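Local coordinates for protein phosphotransferase (Brucella abortus, PDB 4QPK) that relays phosphoryl groups as a homodimeric histidine phosphotransferase in a phosphorelay that controls cell growth, division and survival inside host cells, at residues Pro178-Thr183 against Ala225-Ser230; Ile101-Ala106 against Ser212-Tyr217. All coordinates share one frame; numbering follows the deposited sequence.

Contact 1: Pro178-Thr183 against Ala225-Ser230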
ATOM      1  N   PRO B 178     -12.666 -23.761   9.151  1.00 24.29           N
ATOM      2  CA  PRO B 178     -12.282 -23.891   7.744  1.00 22.20           C
ATOM      3  C   PRO B 178     -10.934 -24.578   7.546  1.00 21.91           C
ATOM      4  O   PRO B 178     -10.063 -24.522   8.411  1.00 25.52           O
ATOM      5  CB  PRO B 178     -12.228 -22.431   7.262  1.00 21.51           C
ATOM      6  CG  PRO B 178     -11.934 -21.640   8.514  1.00 21.67           C
ATOM      7  CD  PRO B 178     -12.663 -22.359   9.612  1.00 28.82           C
ATOM      8  N   ARG B 179     -10.772 -25.213   6.392  1.00 22.86           N
ATOM      9  CA  ARG B 179      -9.491 -25.764   5.986  1.00 21.14           C
ATOM     10  C   ARG B 179      -9.166 -25.230   4.587  1.00 21.14           C
ATOM     11  O   ARG B 179     -10.020 -25.259   3.703  1.00 22.14           O
ATOM     12  CB  ARG B 179      -9.517 -27.301   5.999  1.00 23.57           C
ATOM     13  CG  ARG B 179      -8.243 -27.940   5.455  1.00 28.97           C
ATOM     14  CD  ARG B 179      -8.171 -29.449   5.742  1.00 36.70           C
ATOM     15  NE  ARG B 179      -9.255 -30.200   5.116  1.00 44.13           N
ATOM     16  CZ  ARG B 179     -10.309 -30.691   5.769  1.00 48.43           C
ATOM     17  NH1 ARG B 179     -10.424 -30.521   7.081  1.00 49.78           N
ATOM     18  NH2 ARG B 179     -11.245 -31.364   5.110  1.00 49.49           N
ATOM     19  N   PHE B 180      -7.955 -24.692   4.411  1.00 20.58           N
ATOM     20  CA  PHE B 180      -7.514 -24.195   3.112  1.00 20.21           C
ATOM     21  C   PHE B 180      -6.456 -25.117   2.540  1.00 21.68           C
ATOM     22  O   PHE B 180      -5.495 -25.455   3.218  1.00 23.99           O
ATOM     23  CB  PHE B 180      -6.941 -22.766   3.212  1.00 19.37           C
ATOM     24  CG  PHE B 180      -7.837 -21.791   3.918  1.00 20.31           C
ATOM     25  CD1 PHE B 180      -7.297 -20.854   4.801  1.00 19.30           C
ATOM     26  CD2 PHE B 180      -9.210 -21.781   3.685  1.00 19.41           C
ATOM     27  CE1 PHE B 180      -8.110 -19.938   5.452  1.00 18.54           C
ATOM     28  CE2 PHE B 180     -10.029 -20.870   4.333  1.00 22.28           C
ATOM     29  CZ  PHE B 180      -9.475 -19.941   5.218  1.00 18.91           C
ATOM     30  N   VAL B 181      -6.613 -25.503   1.283  1.00 18.74           N
ATOM     31  CA  VAL B 181      -5.631 -26.365   0.656  1.00 21.29           C
ATOM     32  C   VAL B 181      -5.135 -25.728  -0.629  1.00 23.06           C
ATOM     33  O   VAL B 181      -5.909 -25.482  -1.552  1.00 22.05           O
ATOM     34  CB  VAL B 181      -6.211 -27.762   0.363  1.00 19.88           C
ATOM     35  CG1 VAL B 181      -5.098 -28.693  -0.088  1.00 22.81           C
ATOM     36  CG2 VAL B 181      -6.911 -28.308   1.619  1.00 21.60           C
ATOM     37  N   ILE B 182      -3.837 -25.458  -0.675  1.00 17.86           N
ATOM     38  CA  ILE B 182      -3.215 -24.861  -1.848  1.00 17.64           C
ATOM     39  C   ILE B 182      -2.212 -25.859  -2.404  1.00 19.22           C
ATOM     40  O   ILE B 182      -1.220 -26.191  -1.745  1.00 22.35           O
ATOM     41  CB  ILE B 182      -2.519 -23.523  -1.505  1.00 19.40           C
ATOM     42  CG1 ILE B 182      -3.559 -22.411  -1.348  1.00 26.41           C
ATOM     43  CG2 ILE B 182      -1.576 -23.103  -2.611  1.00 21.36           C
ATOM     44  CD1 ILE B 182      -4.294 -22.419  -0.023  1.00 28.49           C
ATOM     45  N   THR B 183      -2.490 -26.348  -3.607  1.00 19.46           N
ATOM     46  CA  THR B 183      -1.666 -27.378  -4.227  1.00 19.46           C
ATOM     47  C   THR B 183      -0.970 -26.851  -5.474  1.00 17.42           C
ATOM     48  O   THR B 183      -1.628 -26.375  -6.404  1.00 20.75           O
ATOM     49  CB  THR B 183      -2.510 -28.614  -4.607  1.00 17.62           C
ATOM     50  OG1 THR B 183      -3.239 -29.069  -3.462  1.00 20.61           O
ATOM     51  CG2 THR B 183      -1.592 -29.735  -5.099  1.00 23.25           C
ATOM     52  N   ALA B 225      -5.187 -15.954  13.648  1.00 21.50           N
ATOM     53  CA  ALA B 225      -6.435 -16.632  13.330  1.00 20.41           C
ATOM     54  C   ALA B 225      -6.605 -17.951  14.093  1.00 25.39           C
ATOM     55  O   ALA B 225      -7.662 -18.581  14.029  1.00 27.48           O
ATOM     56  CB  ALA B 225      -6.515 -16.892  11.820  1.00 25.15           C
ATOM     57  N   GLY B 226      -5.566 -18.365  14.809  1.00 25.79           N
ATOM     58  CA  GLY B 226      -5.590 -19.646  15.498  1.00 26.41           C
ATOM     59  C   GLY B 226      -5.534 -20.834  14.550  1.00 25.47           C
ATOM     60  O   GLY B 226      -6.044 -21.918  14.858  1.00 31.11           O
ATOM     61  N   MET B 227      -4.906 -20.642  13.394  1.00 21.88           N
ATOM     62  CA  MET B 227      -4.757 -21.710  12.418  1.00 19.80           C
ATOM     63  C   MET B 227      -3.289 -22.085  12.262  1.00 25.49           C
ATOM     64  O   MET B 227      -2.397 -21.271  12.496  1.00 30.34           O
ATOM     65  CB  MET B 227      -5.356 -21.307  11.061  1.00 22.13           C
ATOM     66  CG  MET B 227      -6.830 -21.005  11.108  1.00 25.09           C
ATOM     67  SD  MET B 227      -7.492 -20.456   9.524  1.00 24.74           S
ATOM     68  CE  MET B 227      -7.467 -21.950   8.542  1.00 22.60           C
ATOM     69  N   LYS B 228      -3.058 -23.332  11.883  1.00 22.78           N
ATOM     70  CA  LYS B 228      -1.726 -23.872  11.715  1.00 24.59           C
ATOM     71  C   LYS B 228      -1.489 -24.194  10.249  1.00 22.97           C
ATOM     72  O   LYS B 228      -2.321 -24.840   9.620  1.00 24.31           O
ATOM     73  CB  LYS B 228      -1.570 -25.125  12.583  1.00 28.81           C
ATOM     74  CG  LYS B 228      -0.306 -25.918  12.388  1.00 36.10           C
ATOM     75  CD  LYS B 228      -0.313 -27.122  13.331  1.00 46.93           C
ATOM     76  CE  LYS B 228       0.835 -28.074  13.049  1.00 48.90           C
ATOM     77  NZ  LYS B 228       0.710 -29.328  13.849  1.00 59.90           N
ATOM     78  N   ILE B 229      -0.375 -23.727   9.697  1.00 22.18           N
ATOM     79  CA  ILE B 229      -0.015 -24.077   8.333  1.00 21.28           C
ATOM     80  C   ILE B 229       0.855 -25.324   8.311  1.00 24.61           C
ATOM     81  O   ILE B 229       1.823 -25.429   9.070  1.00 27.13           O
ATOM     82  CB  ILE B 229       0.742 -22.935   7.620  1.00 25.98           C
ATOM     83  CG1 ILE B 229      -0.131 -21.684   7.565  1.00 22.95           C
ATOM     84  CG2 ILE B 229       1.137 -23.361   6.212  1.00 21.32           C
ATOM     85  CD1 ILE B 229       0.600 -20.439   7.065  1.00 26.05           C
ATOM     86  N   SER B 230       0.498 -26.267   7.448  1.00 22.13           N
ATOM     87  CA  SER B 230       1.326 -27.448   7.209  1.00 26.34           C
ATOM     88  C   SER B 230       1.867 -27.440   5.795  1.00 24.21           C
ATOM     89  O   SER B 230       1.208 -26.970   4.856  1.00 25.75           O
ATOM     90  CB  SER B 230       0.530 -28.733   7.456  1.00 24.90           C
ATOM     91  OG  SER B 230       0.132 -28.820   8.816  1.00 31.52           O
TER
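A Met-aromatic contact in the mixed sheet of the C-terminal domain links F180 on strand 178-185 to M227, in the loop leading into strand 229-233. In the sheet the two strands are separated by strand 238-242, whose A242 is backbone hydrogen-bonded to F180 and touched by the M227 side chain. The long, flexible thioether of M227 reaches past A242 to F180. Its chain is extended at chi2 and then bends at chi3 (71°), turning the methyl toward strand 178-185. M227 CE approaches the phenyl ring obliquely, 3.7 Å from F180 CE1, while M227 SD sits 5.1 Å from the F180 ring centroid and 49° off the ring normal. The two side chains cross at about a right angle. M227 CE also comes within 3.7 Å of P178 O and 4.5 Å of P178 CG, so the methyl packs against both F180 and P178, the CG contact being loose. P178 and F180, two apart on an extended strand, point to the same face and offer it apolar surface, the one a compact ring, the other a flat one. K146 of helix 144-160 touches both P178 and M227. Upstream, G226 supplies the positive phi of a Schellman motif that ends helix 213-225. The arrangement belongs to the helix-backed sheet of a domain that resembles the histidine-kinase catalytic domain but lacks the regions for ATP binding.

Contact 2: Ile101-Ala106 against Ser212-Tyr217; sequences IAFGAA and SVQPYY
F103 O and Y217 OH, 3.4 Å apart across the contact, are both hydrogen-bonded by K148 NZ of helix 144-160, which also bonds G104 O. The lysine thus gathers two carbonyls from the turn after helix 78-102 together with the phenol of helix 213-225, and probably polarises that hydroxyl. Tyrosine suits this place because its ring can pack while its far end still meets a polar group. CG of Y217 lies opposite the backbone N (chi1 -175°), which carries the ring out toward segment 101-106. There A102 O meets the ring at its edge and in its plane, 3.5 Å from Y217 CE2; the same oxygen is hydrogen-bonded by N152 ND2. F103 adds the apolar half of the contact. F103 CD1 lies 3.8 Å from Y217 CE2, and the two rings are oblique, with planes at 68° and centroids 6.0 Å apart. Farther out on the phenyl ring, Q214 CG arrives at the edge, 4.0 Å from F103 CZ. The first torsion of Q214 (chi1 -167°) sets CG against the ring, and the bend at chi2 turns the amide to N152, where NE2 is hydrogen-bonded to OD1. N152 thereby ties both segments to one helix, and glutamine suits a place that is apolar along its methylenes and polar at its end. In the wider fold, I54 of helix 43-74 packs on F103, as does C51 of the second subunit. Here helices 43-74 and 78-102, consistent with the hairpin of the DHp domain, meet helices 144-160 and 213-225 of the kinase-like C-terminal domain, beside the second subunit.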
ATOM      1  N   ILE B 101      -7.358  -6.564  -0.257  1.00 14.94           N
ATOM      2  CA  ILE B 101      -7.910  -7.603   0.608  1.00 16.30           C
ATOM      3  C   ILE B 101      -6.804  -8.421   1.283  1.00 17.63           C
ATOM      4  O   ILE B 101      -6.885  -8.681   2.477  1.00 21.46           O
ATOM      5  CB  ILE B 101      -8.843  -8.561  -0.184  1.00 14.03           C
ATOM      6  CG1 ILE B 101      -9.944  -7.760  -0.886  1.00 17.25           C
ATOM      7  CG2 ILE B 101      -9.492  -9.597   0.754  1.00 18.65           C
ATOM      8  CD1 ILE B 101     -10.984  -8.626  -1.618  1.00 23.49           C
ATOM      9  N   ALA B 102      -5.750  -8.793   0.557  1.00 13.88           N
ATOM     10  CA  ALA B 102      -4.737  -9.677   1.135  1.00 15.28           C
ATOM     11  C   ALA B 102      -3.885  -8.974   2.201  1.00 18.62           C
ATOM     12  O   ALA B 102      -3.512  -9.571   3.218  1.00 16.30           O
ATOM     13  CB  ALA B 102      -3.832 -10.241   0.040  1.00 16.16           C
ATOM     14  N   PHE B 103      -3.599  -7.698   1.970  1.00 15.18           N
ATOM     15  CA  PHE B 103      -2.766  -6.919   2.890  1.00 17.60           C
ATOM     16  C   PHE B 103      -3.596  -5.865   3.613  1.00 20.73           C
ATOM     17  O   PHE B 103      -3.351  -5.572   4.779  1.00 20.30           O
ATOM     18  CB  PHE B 103      -1.608  -6.221   2.153  1.00 17.82           C
ATOM     19  CG  PHE B 103      -0.650  -7.152   1.452  1.00 18.51           C
ATOM     20  CD1 PHE B 103      -0.376  -8.415   1.938  1.00 21.50           C
ATOM     21  CD2 PHE B 103      -0.020  -6.746   0.287  1.00 28.97           C
ATOM     22  CE1 PHE B 103       0.516  -9.255   1.272  1.00 21.47           C
ATOM     23  CE2 PHE B 103       0.861  -7.578  -0.381  1.00 31.39           C
ATOM     24  CZ  PHE B 103       1.130  -8.833   0.115  1.00 24.71           C
ATOM     25  N   GLY B 104      -4.561  -5.285   2.901  1.00 19.19           N
ATOM     26  CA  GLY B 104      -5.411  -4.216   3.405  1.00 14.51           C
ATOM     27  C   GLY B 104      -6.573  -4.657   4.283  1.00 18.23           C
ATOM     28  O   GLY B 104      -6.672  -5.811   4.703  1.00 19.20           O
ATOM     29  N   ALA B 105      -7.462  -3.722   4.565  1.00 19.11           N
ATOM     30  CA  ALA B 105      -8.638  -4.008   5.386  1.00 24.51           C
ATOM     31  C   ALA B 105      -9.933  -4.103   4.567  1.00 29.99           C
ATOM     32  O   ALA B 105     -11.027  -4.153   5.127  1.00 32.46           O
ATOM     33  CB  ALA B 105      -8.781  -2.935   6.459  1.00 28.59           C
ATOM     34  N   ALA B 106      -9.820  -4.150   3.244  1.00 30.10           N
ATOM     35  CA  ALA B 106     -11.012  -4.039   2.397  1.00 38.91           C
ATOM     36  C   ALA B 106     -11.876  -5.284   2.368  1.00 38.89           C
ATOM     37  O   ALA B 106     -11.406  -6.393   2.655  1.00 31.32           O
ATOM     38  CB  ALA B 106     -10.620  -3.684   1.007  1.00 35.91           C
ATOM     39  N   SER B 212      10.828 -10.471   2.220  1.00 23.58           N
ATOM     40  CA  SER B 212      10.484 -11.457   3.245  1.00 22.09           C
ATOM     41  C   SER B 212       9.325 -11.065   4.169  1.00 19.73           C
ATOM     42  O   SER B 212       8.903 -11.881   4.987  1.00 20.85           O
ATOM     43  CB  SER B 212      11.725 -11.774   4.093  1.00 24.83           C
ATOM     44  OG  SER B 212      12.261 -10.598   4.682  1.00 25.75           O
ATOM     45  N   VAL B 213       8.809  -9.838   4.056  1.00 19.58           N
ATOM     46  CA  VAL B 213       7.690  -9.444   4.910  1.00 18.37           C
ATOM     47  C   VAL B 213       6.445 -10.265   4.583  1.00 17.04           C
ATOM     48  O   VAL B 213       5.637 -10.514   5.459  1.00 18.81           O
ATOM     49  CB  VAL B 213       7.368  -7.920   4.803  1.00 19.19           C
ATOM     50  CG1 VAL B 213       6.839  -7.535   3.435  1.00 18.39           C
ATOM     51  CG2 VAL B 213       6.378  -7.484   5.894  1.00 16.66           C
ATOM     52  N   GLN B 214       6.298 -10.715   3.340  1.00 17.53           N
ATOM     53  CA  GLN B 214       5.062 -11.402   2.982  1.00 16.68           C
ATOM     54  C   GLN B 214       4.979 -12.799   3.631  1.00 16.31           C
ATOM     55  O   GLN B 214       3.942 -13.147   4.191  1.00 16.99           O
ATOM     56  CB  GLN B 214       4.907 -11.482   1.454  1.00 19.53           C
ATOM     57  CG  GLN B 214       3.505 -11.895   0.988  1.00 16.31           C
ATOM     58  CD  GLN B 214       3.329 -13.386   0.974  1.00 17.09           C
ATOM     59  OE1 GLN B 214       4.260 -14.122   0.626  1.00 21.07           O
ATOM     60  NE2 GLN B 214       2.134 -13.851   1.329  1.00 14.27           N
ATOM     61  N   PRO B 215       6.066 -13.603   3.571  1.00 17.45           N
ATOM     62  CA  PRO B 215       5.975 -14.856   4.345  1.00 20.03           C
ATOM     63  C   PRO B 215       5.865 -14.642   5.858  1.00 20.43           C
ATOM     64  O   PRO B 215       5.149 -15.395   6.523  1.00 18.10           O
ATOM     65  CB  PRO B 215       7.278 -15.592   3.991  1.00 21.33           C
ATOM     66  CG  PRO B 215       8.135 -14.605   3.272  1.00 25.74           C
ATOM     67  CD  PRO B 215       7.198 -13.627   2.632  1.00 18.95           C
ATOM     68  N   TYR B 216       6.539 -13.621   6.387  1.00 19.68           N
ATOM     69  CA  TYR B 216       6.396 -13.281   7.796  1.00 19.34           C
ATOM     70  C   TYR B 216       4.939 -12.981   8.115  1.00 21.21           C
ATOM     71  O   TYR B 216       4.360 -13.518   9.063  1.00 18.96           O
ATOM     72  CB  TYR B 216       7.291 -12.082   8.146  1.00 19.64           C
ATOM     73  CG  TYR B 216       6.995 -11.509   9.512  1.00 22.36           C
ATOM     74  CD1 TYR B 216       7.558 -12.049  10.658  1.00 30.63           C
ATOM     75  CD2 TYR B 216       6.117 -10.442   9.651  1.00 24.31           C
ATOM     76  CE1 TYR B 216       7.266 -11.521  11.910  1.00 28.84           C
ATOM     77  CE2 TYR B 216       5.813  -9.916  10.893  1.00 30.69           C
ATOM     78  CZ  TYR B 216       6.389 -10.455  12.016  1.00 35.02           C
ATOM     79  OH  TYR B 216       6.075  -9.916  13.250  1.00 37.30           O
ATOM     80  N   TYR B 217       4.337 -12.139   7.282  1.00 16.25           N
ATOM     81  CA  TYR B 217       2.954 -11.715   7.460  1.00 17.34           C
ATOM     82  C   TYR B 217       1.976 -12.887   7.391  1.00 19.20           C
ATOM     83  O   TYR B 217       0.989 -12.947   8.146  1.00 17.06           O
ATOM     84  CB  TYR B 217       2.616 -10.671   6.393  1.00 15.83           C
ATOM     85  CG  TYR B 217       1.243 -10.023   6.506  1.00 15.75           C
ATOM     86  CD1 TYR B 217       0.875  -9.296   7.626  1.00 17.53           C
ATOM     87  CD2 TYR B 217       0.333 -10.109   5.454  1.00 16.21           C
ATOM     88  CE1 TYR B 217      -0.374  -8.694   7.709  1.00 17.82           C
ATOM     89  CE2 TYR B 217      -0.917  -9.511   5.531  1.00 15.64           C
ATOM     90  CZ  TYR B 217      -1.264  -8.801   6.657  1.00 17.25           C
ATOM     91  OH  TYR B 217      -2.508  -8.210   6.714  1.00 18.44           O
TER

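How the contacts relate
Contacts 1 and 2 do not touch: their centres are 16 Å apart and their nearest atoms about 7 Å. Helix 213-225 connects them, since its first turn belongs to 101-106 against 212-217 and its end leads through 225-230 into strand 229-233. Helix 144-160 is a second link, offering K146 to contact 1 and K148 and N152 to contact 2. Contact 1 is internal to the C-terminal domain, whereas contact 2 joins that domain to the end of helix 78-102 and borders the other subunit. Contact 2 is also packed by helix 43-74, which carries H56, the residue that is phosphorylated in the relay and is unmodified here.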